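Local coordinates for protein probable transcriptional regulator (Pseudomonas aeruginosa, PDB 2ESN) that is a probable LysR-family transcriptional regulator, inferred to bind DNA through a winged helix-turn-helix domain and to sense an unidentified effector through its substrate-binding domain, at residues 12-17 and 42-47; 23-28 and 64-69; 99-104 and 292-297; 151-156 and 280-285. All blocks are in the same frame, centred on the assembly; numbering follows the deposited sequence.

Interaction 1: 12-17 and 42-47; sequences LNLLLV and SHALGR
Over one face of the R47 guanidinium sits a methyl group, CD2 of L14, 3.8 Å above the plane and centred on it, so the cation is met there by hydrocarbon and not by a polar group. The other flat group, the imidazole of H43, carries R47 CD on one face, 3.4 Å above the ring and displaced toward its rim; the arginine leaves the histidine face and turns at chi3 (49°). L14 and R47 cross at about a right angle. While CD2 faces the guanidinium, L14 CD1 lies 4.0 Å from R47 NH2 and equally far from R47 CB, so the leucine's two methyls touch the arginine both near its root, at CB, and at its tip. The polar end is claimed by D11, whose carboxylate forms a salt bridge with NH2 and thereby probably fixes the rotation of the group under the leucine. Helix 15-24 here packs against helix 38-52, which in the LysR family is the second helix of the helix-turn-helix and, as in relatives, probably the one that reads DNA. A44 supplies the small surface for this approach: its CB is 4.0 Å from L14 CD2 and 3.9 Å from V17 CG2. V17 holds CG1 anti to its backbone N (chi1 171°), leaving CG2, anti to the carbonyl carbon, to meet the alanine. L14 CD2 also rests 3.6 Å from A44 O, a van der Waals contact of a methyl with a backbone carbonyl oxygen. L14 continues onto L48 and V17 onto F41 of the same helix, whereas L15 and L16 turn to helix 68-87.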
loop_
_atom_site.group_PDB
_atom_site.type_symbol
_atom_site.label_atom_id
_atom_site.label_comp_id
_atom_site.label_asym_id
_atom_site.label_seq_id
_atom_site.Cartn_x
_atom_site.Cartn_y
_atom_site.Cartn_z
ATOM N N LEU C 12 34.342 -11.694 -4.631
ATOM C CA LEU C 12 33.569 -11.422 -3.432
ATOM C C LEU C 12 33.869 -12.283 -2.179
ATOM O O LEU C 12 33.586 -11.852 -1.039
ATOM C CB LEU C 12 32.053 -11.485 -3.781
ATOM C CG LEU C 12 31.603 -10.491 -4.890
ATOM C CD1 LEU C 12 30.104 -10.565 -5.175
ATOM C CD2 LEU C 12 32.015 -9.048 -4.598
ATOM N N ASN C 13 34.367 -13.502 -2.366
ATOM C CA ASN C 13 34.682 -14.357 -1.227
ATOM C C ASN C 13 35.797 -13.757 -0.427
ATOM O O ASN C 13 35.852 -13.991 0.786
ATOM C CB ASN C 13 35.110 -15.788 -1.615
ATOM C CG ASN C 13 34.057 -16.508 -2.333
ATOM O OD1 ASN C 13 34.229 -16.908 -3.508
ATOM N ND2 ASN C 13 32.940 -16.669 -1.690
ATOM N N LEU C 14 36.667 -12.991 -1.090
ATOM C CA LEU C 14 37.750 -12.271 -0.381
ATOM C C LEU C 14 37.234 -11.233 0.567
ATOM O O LEU C 14 37.987 -10.741 1.394
ATOM C CB LEU C 14 38.633 -11.539 -1.354
ATOM C CG LEU C 14 39.447 -12.378 -2.368
ATOM C CD1 LEU C 14 40.181 -11.431 -3.324
ATOM C CD2 LEU C 14 40.419 -13.368 -1.685
ATOM N N LEU C 15 35.965 -10.850 0.431
ATOM C CA LEU C 15 35.382 -9.840 1.351
ATOM C C LEU C 15 35.055 -10.409 2.719
ATOM O O LEU C 15 34.915 -9.646 3.679
ATOM C CB LEU C 15 34.138 -9.172 0.779
ATOM C CG LEU C 15 34.426 -8.245 -0.388
ATOM C CD1 LEU C 15 33.120 -7.802 -0.962
ATOM C CD2 LEU C 15 35.303 -7.035 -0.015
ATOM N N LEU C 16 34.889 -11.717 2.838
ATOM C CA LEU C 16 34.765 -12.290 4.207
ATOM C C LEU C 16 36.068 -12.222 4.949
ATOM O O LEU C 16 36.038 -12.285 6.182
ATOM C CB LEU C 16 34.396 -13.776 4.232
ATOM C CG LEU C 16 33.105 -14.037 3.490
ATOM C CD1 LEU C 16 33.083 -15.499 3.260
ATOM C CD2 LEU C 16 32.008 -13.569 4.429
ATOM N N VAL C 17 37.203 -12.224 4.206
ATOM C CA VAL C 17 38.556 -12.152 4.816
ATOM C C VAL C 17 38.761 -10.719 5.272
ATOM O O VAL C 17 39.146 -10.447 6.420
ATOM C CB VAL C 17 39.674 -12.625 3.782
ATOM C CG1 VAL C 17 41.028 -12.352 4.296
ATOM C CG2 VAL C 17 39.551 -14.115 3.494
ATOM N N SER C 42 46.808 -15.651 4.453
ATOM C CA SER C 42 47.756 -14.617 4.085
ATOM C C SER C 42 47.716 -14.444 2.537
ATOM O O SER C 42 47.816 -13.328 2.030
ATOM C CB SER C 42 49.129 -15.067 4.547
ATOM O OG SER C 42 50.114 -14.115 4.231
ATOM N N HIS C 43 47.541 -15.560 1.815
ATOM C CA HIS C 43 47.387 -15.537 0.357
ATOM C C HIS C 43 46.131 -14.718 0.032
ATOM O O HIS C 43 46.158 -13.848 -0.846
ATOM C CB HIS C 43 47.314 -16.983 -0.229
ATOM C CG HIS C 43 46.970 -17.059 -1.702
ATOM N ND1 HIS C 43 47.523 -16.220 -2.663
ATOM C CD2 HIS C 43 46.201 -17.943 -2.392
ATOM C CE1 HIS C 43 47.046 -16.537 -3.858
ATOM N NE2 HIS C 43 46.244 -17.575 -3.724
ATOM N N ALA C 44 45.037 -14.968 0.748
ATOM C CA ALA C 44 43.748 -14.314 0.444
ATOM C C ALA C 44 43.881 -12.833 0.659
ATOM O O ALA C 44 43.394 -12.033 -0.170
ATOM C CB ALA C 44 42.626 -14.886 1.298
ATOM N N LEU C 45 44.555 -12.454 1.763
ATOM C CA LEU C 45 44.761 -11.035 2.048
ATOM C C LEU C 45 45.610 -10.400 0.920
ATOM O O LEU C 45 45.362 -9.267 0.554
ATOM C CB LEU C 45 45.449 -10.835 3.413
ATOM C CG LEU C 45 45.982 -9.437 3.775
ATOM C CD1 LEU C 45 44.887 -8.348 3.756
ATOM C CD2 LEU C 45 46.746 -9.478 5.188
ATOM N N GLY C 46 46.589 -11.160 0.391
ATOM C CA GLY C 46 47.423 -10.715 -0.697
ATOM C C GLY C 46 46.604 -10.471 -1.958
ATOM O O GLY C 46 46.779 -9.461 -2.605
ATOM N N ARG C 47 45.722 -11.411 -2.305
ATOM C CA ARG C 47 44.816 -11.228 -3.416
ATOM C C ARG C 47 43.886 -9.999 -3.270
ATOM O O ARG C 47 43.637 -9.287 -4.245
ATOM C CB ARG C 47 44.001 -12.500 -3.627
ATOM C CG ARG C 47 44.839 -13.722 -4.005
ATOM C CD ARG C 47 43.907 -14.888 -4.099
ATOM N NE ARG C 47 42.781 -14.452 -4.928
ATOM C CZ ARG C 47 41.573 -15.018 -4.941
ATOM N NH1 ARG C 47 41.339 -16.082 -4.194
ATOM N NH2 ARG C 47 40.625 -14.537 -5.746
#

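Interaction 2: 23-28 and 64-69; sequences RHRNVG and MQPTQR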
loop_
_atom_site.group_PDB
_atom_site.type_symbol
_atom_site.label_atom_id
_atom_site.label_comp_id
_atom_site.label_asym_id
_atom_site.label_seq_id
_atom_site.Cartn_x
_atom_site.Cartn_y
_atom_site.Cartn_z
ATOM N N ARG C 23 37.330 -6.776 11.985
ATOM C CA ARG C 23 36.783 -7.064 13.315
ATOM C C ARG C 23 37.854 -7.600 14.284
ATOM O O ARG C 23 37.909 -7.145 15.385
ATOM C CB ARG C 23 35.627 -8.073 13.211
ATOM C CG ARG C 23 34.410 -7.450 12.528
ATOM C CD ARG C 23 33.209 -8.367 12.525
ATOM N NE ARG C 23 33.264 -9.455 11.549
ATOM C CZ ARG C 23 33.638 -10.707 11.807
ATOM N NH1 ARG C 23 34.040 -11.055 13.023
ATOM N NH2 ARG C 23 33.598 -11.635 10.839
ATOM N N HIS C 24 38.699 -8.543 13.861
ATOM C CA HIS C 24 39.669 -9.172 14.755
ATOM C C HIS C 24 40.924 -8.368 14.878
ATOM O O HIS C 24 41.522 -8.412 15.912
ATOM C CB HIS C 24 40.025 -10.590 14.321
ATOM C CG HIS C 24 38.889 -11.546 14.467
ATOM N ND1 HIS C 24 38.576 -12.142 15.671
ATOM C CD2 HIS C 24 37.939 -11.953 13.582
ATOM C CE1 HIS C 24 37.515 -12.920 15.503
ATOM N NE2 HIS C 24 37.116 -12.833 14.244
ATOM N N ARG C 25 41.307 -7.634 13.819
ATOM C CA ARG C 25 42.590 -6.912 13.717
ATOM C C ARG C 25 43.846 -7.753 13.989
ATOM O O ARG C 25 44.894 -7.232 14.340
ATOM C CB ARG C 25 42.568 -5.581 14.510
ATOM C CG ARG C 25 42.075 -4.371 13.632
ATOM C CD ARG C 25 40.720 -4.093 14.011
ATOM N NE ARG C 25 39.971 -3.014 13.346
ATOM C CZ ARG C 25 40.168 -1.702 13.464
ATOM N NH1 ARG C 25 41.237 -1.198 14.051
ATOM N NH2 ARG C 25 39.289 -0.875 12.937
ATOM N N ASN C 26 43.723 -9.048 13.761
ATOM C CA ASN C 26 44.745 -10.026 14.021
ATOM C C ASN C 26 44.490 -11.190 13.049
ATOM O O ASN C 26 43.351 -11.674 12.943
ATOM C CB ASN C 26 44.614 -10.486 15.496
ATOM C CG ASN C 26 45.507 -11.648 15.816
ATOM O OD1 ASN C 26 45.071 -12.758 15.763
ATOM N ND2 ASN C 26 46.775 -11.391 16.074
ATOM N N VAL C 27 45.524 -11.622 12.333
ATOM C CA VAL C 27 45.355 -12.660 11.318
ATOM C C VAL C 27 45.101 -14.035 11.872
ATOM O O VAL C 27 44.379 -14.818 11.260
ATOM C CB VAL C 27 46.502 -12.707 10.196
ATOM C CG1 VAL C 27 46.605 -11.367 9.468
ATOM C CG2 VAL C 27 47.841 -13.102 10.758
ATOM N N GLY C 28 45.677 -14.350 13.029
ATOM C CA GLY C 28 45.413 -15.659 13.613
ATOM C C GLY C 28 43.985 -15.868 14.030
ATOM O O GLY C 28 43.375 -16.895 13.704
ATOM N N MET C 64 46.796 -5.598 13.280
ATOM C CA MET C 64 46.569 -5.190 11.894
ATOM C C MET C 64 45.747 -3.923 11.870
ATOM O O MET C 64 44.571 -3.926 12.221
ATOM C CB MET C 64 45.959 -6.351 11.078
ATOM C CG MET C 64 46.888 -7.596 11.049
ATOM S SD MET C 64 48.376 -7.551 10.158
ATOM C CE MET C 64 47.649 -7.423 8.521
ATOM N N GLN C 65 46.388 -2.845 11.476
ATOM C CA GLN C 65 45.784 -1.549 11.489
ATOM C C GLN C 65 45.285 -1.169 10.083
ATOM O O GLN C 65 46.093 -1.108 9.146
ATOM C CB GLN C 65 46.824 -0.529 11.940
ATOM C CG GLN C 65 46.249 0.859 12.149
ATOM C CD GLN C 65 45.114 0.921 13.225
ATOM O OE1 GLN C 65 45.130 0.175 14.250
ATOM N NE2 GLN C 65 44.132 1.819 12.988
ATOM N N PRO C 66 43.965 -0.913 9.940
ATOM C CA PRO C 66 43.304 -0.596 8.692
ATOM C C PRO C 66 43.752 0.763 8.125
ATOM O O PRO C 66 43.846 1.733 8.875
ATOM C CB PRO C 66 41.812 -0.575 9.069
ATOM C CG PRO C 66 41.734 -0.444 10.518
ATOM C CD PRO C 66 43.011 -0.988 11.070
ATOM N N THR C 67 44.056 0.822 6.831
ATOM C CA THR C 67 44.272 2.112 6.140
ATOM C C THR C 67 42.933 2.885 6.210
ATOM O O THR C 67 41.897 2.320 6.599
ATOM C CB THR C 67 44.726 1.926 4.664
ATOM O OG1 THR C 67 43.725 1.203 3.930
ATOM C CG2 THR C 67 46.097 1.166 4.559
ATOM N N GLN C 68 42.970 4.179 5.909
ATOM C CA GLN C 68 41.770 5.046 6.024
ATOM C C GLN C 68 40.704 4.688 4.967
ATOM O O GLN C 68 39.507 4.721 5.226
ATOM C CB GLN C 68 42.154 6.545 6.023
ATOM C CG GLN C 68 43.552 6.900 5.424
ATOM C CD GLN C 68 44.756 6.062 5.998
ATOM O OE1 GLN C 68 45.562 5.500 5.233
ATOM N NE2 GLN C 68 44.872 5.998 7.328
ATOM N N ARG C 69 41.189 4.278 3.801
ATOM C CA ARG C 69 40.385 3.600 2.772
ATOM C C ARG C 69 39.583 2.450 3.320
ATOM O O ARG C 69 38.366 2.407 3.146
ATOM C CB ARG C 69 41.317 3.017 1.697
ATOM C CG ARG C 69 42.400 3.962 1.248
ATOM C CD ARG C 69 41.806 5.065 0.416
ATOM N NE ARG C 69 40.955 4.512 -0.628
ATOM C CZ ARG C 69 41.400 3.833 -1.682
ATOM N NH1 ARG C 69 40.529 3.380 -2.563
ATOM N NH2 ARG C 69 42.699 3.595 -1.862
HETATM O O HOH W 1 44.062 -2.053 14.674
#
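The R25 side chain sets out alongside the 64-69 segment, and its first two carbons run past a carbonyl: CB is 3.5 Å from M64 O, and CG is only 2.9 Å from M64 O, a tight approach. The chain bends at chi2 (103°, away from any staggered position), in keeping with that crowding. NE is hydrogen-bonded to Y22 O. The guanidinium then crosses P66 at about a right angle, with P66 CG 3.3 Å above one face, offset toward the rim, and NH2 3.5 Å from P66 CG. A cation-pi contact with Y22 adds to this hold, and E71 is a weak, long ion partner of NH2. NH1 donates to a water at 3.0 Å, which in turn donates to M64 O and to Q65 OE1, so one solvent molecule links the arginine tip to both strand residues.

The backbone supplies the direct bond. M64 N donates to R25 O at 2.7 Å, nearly straight at 163°, with the donor lying above the carbonyl plane by 38°. R25, the first residue past helix 15-24 and with positive phi, turns the chain to N26, the N-cap of helix 27-34, whose OD1 receives T29 N. Beyond it V27 CG1 packs on M64 CG at 4.1 Å. Thus the turn between two helices is tied to the second strand of the 57-66 beta hairpin, the wing of a winged helix-turn-helix domain.

Interaction 3: 99-104 and 292-297; sequences SQRTFV and DAHAWM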
loop_
_atom_site.group_PDB
_atom_site.type_symbol
_atom_site.label_atom_id
_atom_site.label_comp_id
_atom_site.label_asym_id
_atom_site.label_seq_id
_atom_site.Cartn_x
_atom_site.Cartn_y
_atom_site.Cartn_z
ATOM N N SER C 99 18.773 -21.905 19.146
ATOM C CA SER C 99 18.131 -20.936 18.228
ATOM C C SER C 99 17.851 -19.608 18.839
ATOM O O SER C 99 17.546 -19.492 20.046
ATOM C CB SER C 99 16.809 -21.475 17.661
ATOM O OG SER C 99 16.178 -20.530 16.810
ATOM N N GLN C 100 17.949 -18.597 17.979
ATOM C CA GLN C 100 17.787 -17.191 18.385
ATOM C C GLN C 100 16.682 -16.536 17.564
ATOM O O GLN C 100 16.541 -15.314 17.565
ATOM C CB GLN C 100 19.063 -16.382 18.180
ATOM C CG GLN C 100 20.297 -16.885 18.924
ATOM C CD GLN C 100 20.149 -16.783 20.435
ATOM O OE1 GLN C 100 19.937 -15.664 20.934
ATOM N NE2 GLN C 100 20.261 -17.829 21.120
ATOM N N ARG C 101 15.922 -17.358 16.850
ATOM C CA ARG C 101 14.888 -16.797 16.013
ATOM C C ARG C 101 13.676 -16.213 16.743
ATOM O O ARG C 101 13.437 -16.486 17.950
ATOM C CB ARG C 101 14.486 -17.721 14.889
ATOM C CG ARG C 101 13.775 -18.909 15.237
ATOM C CD ARG C 101 13.437 -19.567 13.934
ATOM N NE ARG C 101 12.243 -18.936 13.382
ATOM C CZ ARG C 101 11.962 -18.838 12.094
ATOM N NH1 ARG C 101 12.828 -19.305 11.192
ATOM N NH2 ARG C 101 10.834 -18.231 11.734
ATOM N N THR C 102 12.979 -15.352 16.011
ATOM C CA THR C 102 11.771 -14.670 16.451
ATOM C C THR C 102 10.685 -15.289 15.602
ATOM O O THR C 102 10.798 -15.326 14.382
ATOM C CB THR C 102 11.896 -13.165 16.231
ATOM O OG1 THR C 102 13.022 -12.695 16.967
ATOM C CG2 THR C 102 10.668 -12.348 16.707
ATOM N N PHE C 103 9.695 -15.895 16.269
ATOM C CA PHE C 103 8.438 -16.296 15.683
ATOM C C PHE C 103 7.419 -15.156 15.743
ATOM O O PHE C 103 7.271 -14.499 16.792
ATOM C CB PHE C 103 7.910 -17.567 16.355
ATOM C CG PHE C 103 8.780 -18.755 16.113
ATOM C CD1 PHE C 103 9.924 -18.974 16.895
ATOM C CD2 PHE C 103 8.482 -19.629 15.089
ATOM C CE1 PHE C 103 10.782 -20.032 16.660
ATOM C CE2 PHE C 103 9.285 -20.702 14.836
ATOM C CZ PHE C 103 10.427 -20.949 15.645
ATOM N N VAL C 104 6.758 -14.904 14.610
ATOM C CA VAL C 104 5.810 -13.766 14.489
ATOM C C VAL C 104 4.416 -14.352 14.358
ATOM O O VAL C 104 4.178 -15.184 13.493
ATOM C CB VAL C 104 6.114 -12.810 13.299
ATOM C CG1 VAL C 104 5.060 -11.620 13.214
ATOM C CG2 VAL C 104 7.549 -12.269 13.380
ATOM N N ASP C 292 10.995 -26.471 9.119
ATOM C CA ASP C 292 11.930 -26.904 10.178
ATOM C C ASP C 292 11.647 -26.166 11.525
ATOM O O ASP C 292 11.246 -26.790 12.495
ATOM C CB ASP C 292 13.406 -26.720 9.751
ATOM C CG ASP C 292 14.159 -28.063 9.500
ATOM O OD1 ASP C 292 15.417 -28.069 9.671
ATOM O OD2 ASP C 292 13.520 -29.096 9.128
ATOM N N ALA C 293 11.873 -24.853 11.558
ATOM C CA ALA C 293 11.401 -24.010 12.647
ATOM C C ALA C 293 9.870 -24.080 12.817
ATOM O O ALA C 293 9.359 -24.297 13.924
ATOM C CB ALA C 293 11.852 -22.618 12.426
ATOM N N HIS C 294 9.139 -23.958 11.708
ATOM C CA HIS C 294 7.711 -24.050 11.706
ATOM C C HIS C 294 7.216 -25.406 12.151
ATOM O O HIS C 294 6.251 -25.484 12.898
ATOM C CB HIS C 294 7.158 -23.747 10.319
ATOM C CG HIS C 294 7.035 -22.286 10.054
ATOM N ND1 HIS C 294 5.912 -21.727 9.476
ATOM C CD2 HIS C 294 7.882 -21.258 10.326
ATOM C CE1 HIS C 294 6.088 -20.418 9.370
ATOM N NE2 HIS C 294 7.262 -20.102 9.903
ATOM N N ALA C 295 7.863 -26.469 11.687
ATOM C CA ALA C 295 7.497 -27.829 12.112
ATOM C C ALA C 295 7.688 -27.993 13.641
ATOM O O ALA C 295 6.876 -28.581 14.298
ATOM C CB ALA C 295 8.350 -28.907 11.320
ATOM N N TRP C 296 8.769 -27.450 14.193
ATOM C CA TRP C 296 8.979 -27.542 15.655
ATOM C C TRP C 296 7.849 -26.812 16.433
ATOM O O TRP C 296 7.224 -27.382 17.378
ATOM C CB TRP C 296 10.338 -26.990 15.976
ATOM C CG TRP C 296 10.632 -26.855 17.440
ATOM C CD1 TRP C 296 11.067 -27.832 18.275
ATOM C CD2 TRP C 296 10.549 -25.655 18.225
ATOM N NE1 TRP C 296 11.261 -27.319 19.527
ATOM C CE2 TRP C 296 10.910 -25.997 19.539
ATOM C CE3 TRP C 296 10.148 -24.332 17.948
ATOM C CZ2 TRP C 296 10.946 -25.068 20.580
ATOM C CZ3 TRP C 296 10.179 -23.378 19.013
ATOM C CH2 TRP C 296 10.574 -23.772 20.310
ATOM N N MET C 297 7.567 -25.569 16.013
ATOM C CA MET C 297 6.597 -24.756 16.716
ATOM C C MET C 297 5.241 -25.411 16.614
ATOM O O MET C 297 4.462 -25.442 17.594
ATOM C CB MET C 297 6.586 -23.313 16.226
ATOM C CG MET C 297 5.549 -22.429 17.013
ATOM S SD MET C 297 5.846 -22.259 18.777
ATOM C CE MET C 297 7.086 -21.154 18.711
#
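F103 sets CG anti to its carbonyl carbon (chi1 -65°), M297 sets CG anti to its backbone N (chi1 -179°) and then bends at chi2 and chi3, and the two side chains meet tip to tip. The methyl CE of M297 lands over one face of the phenyl ring, 4.0 Å from its centroid and 14° off the normal, a CH-pi contact; SD lies farther out, in an oblique Met-aromatic relation. On the opposite face R101 NE stands 3.5 Å above the F103 ring plane, near the rim, so the ring is held between thioether and arginine. R101 reaches this place with CG in the crowded position between backbone N and carbonyl carbon, and a bend at chi3. Its guanidinium is in turn covered on one face by A293 CB, 3.4 Å above the plane. The ring edge of F103 points at the start of the helix, its CE2 3.7 Å from A293 O, and its CZ is 4.1 Å from CE3 of W296, whose side chain crosses the phenylalanine at about a right angle. In this way the C-terminal helix 293-303 packs on strand 102-107, the first strand of the substrate-binding domain, of the periplasmic-binding-protein type, bringing together the two ends of that domain. The polar tips converge on D152: R101 NH2 forms a salt bridge with its OD1, and H294 NE2 is hydrogen-bonded to the same oxygen. R101 NH2 and H294 NE2 are 4.4 Å apart, and the shared carboxylate would ease any repulsion should the histidine be protonated. S99 OG accepts from R101 N in an ST turn.

Interaction 4: 151-156 and 280-285; sequences IDFALG and LRLYSH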
loop_
_atom_site.group_PDB
_atom_site.type_symbol
_atom_site.label_atom_id
_atom_site.label_comp_id
_atom_site.label_asym_id
_atom_site.label_seq_id
_atom_site.Cartn_x
_atom_site.Cartn_y
_atom_site.Cartn_z
ATOM N N ILE C 151 4.681 -13.134 8.538
ATOM C CA ILE C 151 4.054 -13.700 9.716
ATOM C C ILE C 151 4.215 -15.221 9.557
ATOM O O ILE C 151 3.870 -15.790 8.511
ATOM C CB ILE C 151 2.541 -13.319 9.745
ATOM C CG1 ILE C 151 2.334 -11.890 10.239
ATOM C CG2 ILE C 151 1.724 -14.247 10.565
ATOM C CD1 ILE C 151 0.929 -11.295 9.850
ATOM N N ASP C 152 4.737 -15.858 10.596
ATOM C CA ASP C 152 4.906 -17.302 10.645
ATOM C C ASP C 152 3.562 -17.972 10.834
ATOM O O ASP C 152 3.260 -18.938 10.171
ATOM C CB ASP C 152 5.908 -17.684 11.779
ATOM C CG ASP C 152 7.320 -17.106 11.550
ATOM O OD1 ASP C 152 8.016 -17.580 10.659
ATOM O OD2 ASP C 152 7.757 -16.162 12.230
ATOM N N PHE C 153 2.742 -17.438 11.739
ATOM C CA PHE C 153 1.523 -18.108 12.158
ATOM C C PHE C 153 0.400 -17.119 12.505
ATOM O O PHE C 153 0.655 -15.979 12.808
ATOM C CB PHE C 153 1.773 -18.914 13.449
ATOM C CG PHE C 153 2.746 -20.039 13.316
ATOM C CD1 PHE C 153 4.048 -19.885 13.771
ATOM C CD2 PHE C 153 2.351 -21.255 12.798
ATOM C CE1 PHE C 153 4.967 -20.945 13.693
ATOM C CE2 PHE C 153 3.274 -22.314 12.653
ATOM C CZ PHE C 153 4.565 -22.181 13.124
ATOM N N ALA C 154 -0.829 -17.609 12.542
ATOM C CA ALA C 154 -1.953 -16.795 12.972
ATOM C C ALA C 154 -2.743 -17.610 13.949
ATOM O O ALA C 154 -2.725 -18.838 13.892
ATOM C CB ALA C 154 -2.802 -16.352 11.779
ATOM N N LEU C 155 -3.415 -16.935 14.878
ATOM C CA LEU C 155 -4.198 -17.628 15.910
ATOM C C LEU C 155 -5.658 -17.202 15.815
ATOM O O LEU C 155 -5.940 -16.057 15.480
ATOM C CB LEU C 155 -3.682 -17.236 17.318
ATOM C CG LEU C 155 -2.192 -17.423 17.632
ATOM C CD1 LEU C 155 -1.842 -16.960 19.073
ATOM C CD2 LEU C 155 -1.822 -18.916 17.475
ATOM N N GLY C 156 -6.577 -18.117 16.131
ATOM C CA GLY C 156 -8.012 -17.783 16.194
ATOM C C GLY C 156 -8.814 -19.070 16.257
ATOM O O GLY C 156 -8.268 -20.119 16.530
ATOM N N LEU C 280 -9.600 -23.249 19.464
ATOM C CA LEU C 280 -8.597 -22.248 19.035
ATOM C C LEU C 280 -7.569 -22.968 18.169
ATOM O O LEU C 280 -7.254 -24.117 18.423
ATOM C CB LEU C 280 -7.877 -21.585 20.223
ATOM C CG LEU C 280 -8.690 -20.674 21.158
ATOM C CD1 LEU C 280 -7.733 -19.978 22.113
ATOM C CD2 LEU C 280 -9.477 -19.615 20.377
ATOM N N ARG C 281 -7.063 -22.306 17.152
ATOM C CA ARG C 281 -6.164 -22.989 16.255
ATOM C C ARG C 281 -5.005 -22.169 15.804
ATOM O O ARG C 281 -4.935 -20.954 15.969
ATOM C CB ARG C 281 -6.897 -23.648 15.061
ATOM C CG ARG C 281 -8.033 -22.873 14.540
ATOM C CD ARG C 281 -9.153 -23.801 14.137
ATOM N NE ARG C 281 -8.714 -24.753 13.145
ATOM C CZ ARG C 281 -9.441 -25.774 12.705
ATOM N NH1 ARG C 281 -10.674 -25.971 13.198
ATOM N NH2 ARG C 281 -8.942 -26.581 11.769
ATOM N N LEU C 282 -4.038 -22.904 15.291
ATOM C CA LEU C 282 -2.804 -22.320 14.848
ATOM C C LEU C 282 -2.862 -22.472 13.338
ATOM O O LEU C 282 -2.915 -23.582 12.832
ATOM C CB LEU C 282 -1.654 -23.117 15.471
ATOM C CG LEU C 282 -0.264 -22.718 15.011
ATOM C CD1 LEU C 282 0.051 -21.325 15.585
ATOM C CD2 LEU C 282 0.822 -23.803 15.375
ATOM N N TYR C 283 -2.877 -21.353 12.633
ATOM C CA TYR C 283 -2.864 -21.357 11.187
ATOM C C TYR C 283 -1.486 -21.031 10.594
ATOM O O TYR C 283 -0.761 -20.163 11.101
ATOM C CB TYR C 283 -3.841 -20.346 10.636
ATOM C CG TYR C 283 -5.240 -20.429 11.168
ATOM C CD1 TYR C 283 -5.625 -19.644 12.270
ATOM C CD2 TYR C 283 -6.217 -21.212 10.530
ATOM C CE1 TYR C 283 -6.898 -19.663 12.755
ATOM C CE2 TYR C 283 -7.529 -21.240 11.021
ATOM C CZ TYR C 283 -7.859 -20.453 12.139
ATOM O OH TYR C 283 -9.146 -20.453 12.664
ATOM N N SER C 284 -1.160 -21.751 9.514
ATOM C CA SER C 284 0.003 -21.474 8.707
ATOM C C SER C 284 -0.244 -21.809 7.233
ATOM O O SER C 284 -1.168 -22.571 6.882
ATOM C CB SER C 284 1.219 -22.254 9.190
ATOM O OG SER C 284 0.885 -23.613 9.195
ATOM N N HIS C 285 0.591 -21.185 6.411
ATOM C CA HIS C 285 0.746 -21.470 4.991
ATOM C C HIS C 285 1.570 -22.747 4.731
ATOM O O HIS C 285 2.659 -22.910 5.289
ATOM C CB HIS C 285 1.435 -20.282 4.341
ATOM C CG HIS C 285 1.206 -20.186 2.867
ATOM N ND1 HIS C 285 1.834 -21.017 1.959
ATOM C CD2 HIS C 285 0.409 -19.365 2.144
ATOM C CE1 HIS C 285 1.430 -20.711 0.741
ATOM N NE2 HIS C 285 0.566 -19.713 0.825
#
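Four backbone hydrogen bonds join strands 153-157 and 278-285 as antiparallel neighbours. A154 and Y283 form a hydrogen-bonded pair: A154 N gives to Y283 O at 2.9 Å, on a lone pair, and Y283 N returns to A154 O at 2.8 Å, almost straight at 173°. The G156 and R281 pair is lopsided, with R281 N reaching G156 O at 2.6 Å nearly along the C=O axis, and G156 N reaching R281 O at 3.3 Å. Between them, L155 and L282 are a non-hydrogen-bonded pair, where L155 CA-H points to R281 O.

The closest apolar contacts lie on the L155 side of the sheet. L282 CD1 is 3.6 Å from both L155 CD2 and F153 CD2; the two leucines run side by side and the phenylalanine crosses obliquely. On the opposite face A154 CB meets Y283 CB, and the Y283 ring turns its edge to the strand, CE1 3.7 Å from G156 N, beside a residue that has no side chain.

Y283 OH is hydrogen-bonded to D158 and K140, while R281 forms salt bridges with D158 and D172. Strand 278-285 runs antiparallel to both 153-157 and 168-183 and so lies between them in the mixed sheet, consistent with the periplasmic-binding-protein fold of LysR substrate-binding domains.

Along the chain the contacts fall into two groups. Interactions 1 and 2 alternate their segments inside the helix-turn-helix region, share helix 15-24 and lie with centres about 13 Å apart, touching where L45 packs on M64. Interactions 3 and 4 follow in the substrate-binding domain, 4 nested within the loop closed by 3; their centres are also about 13 Å apart, and both reach one sheet through neighbouring strands 102-107 and 153-157. D152 of interaction 4 ties the two together, its other oxygen, OD2, being hydrogen-bonded to V104 N. Between the groups, centres are about 34 to 47 Å apart without contact, consistent with separate DNA-binding and effector-sensing modules connected through helix 68-87.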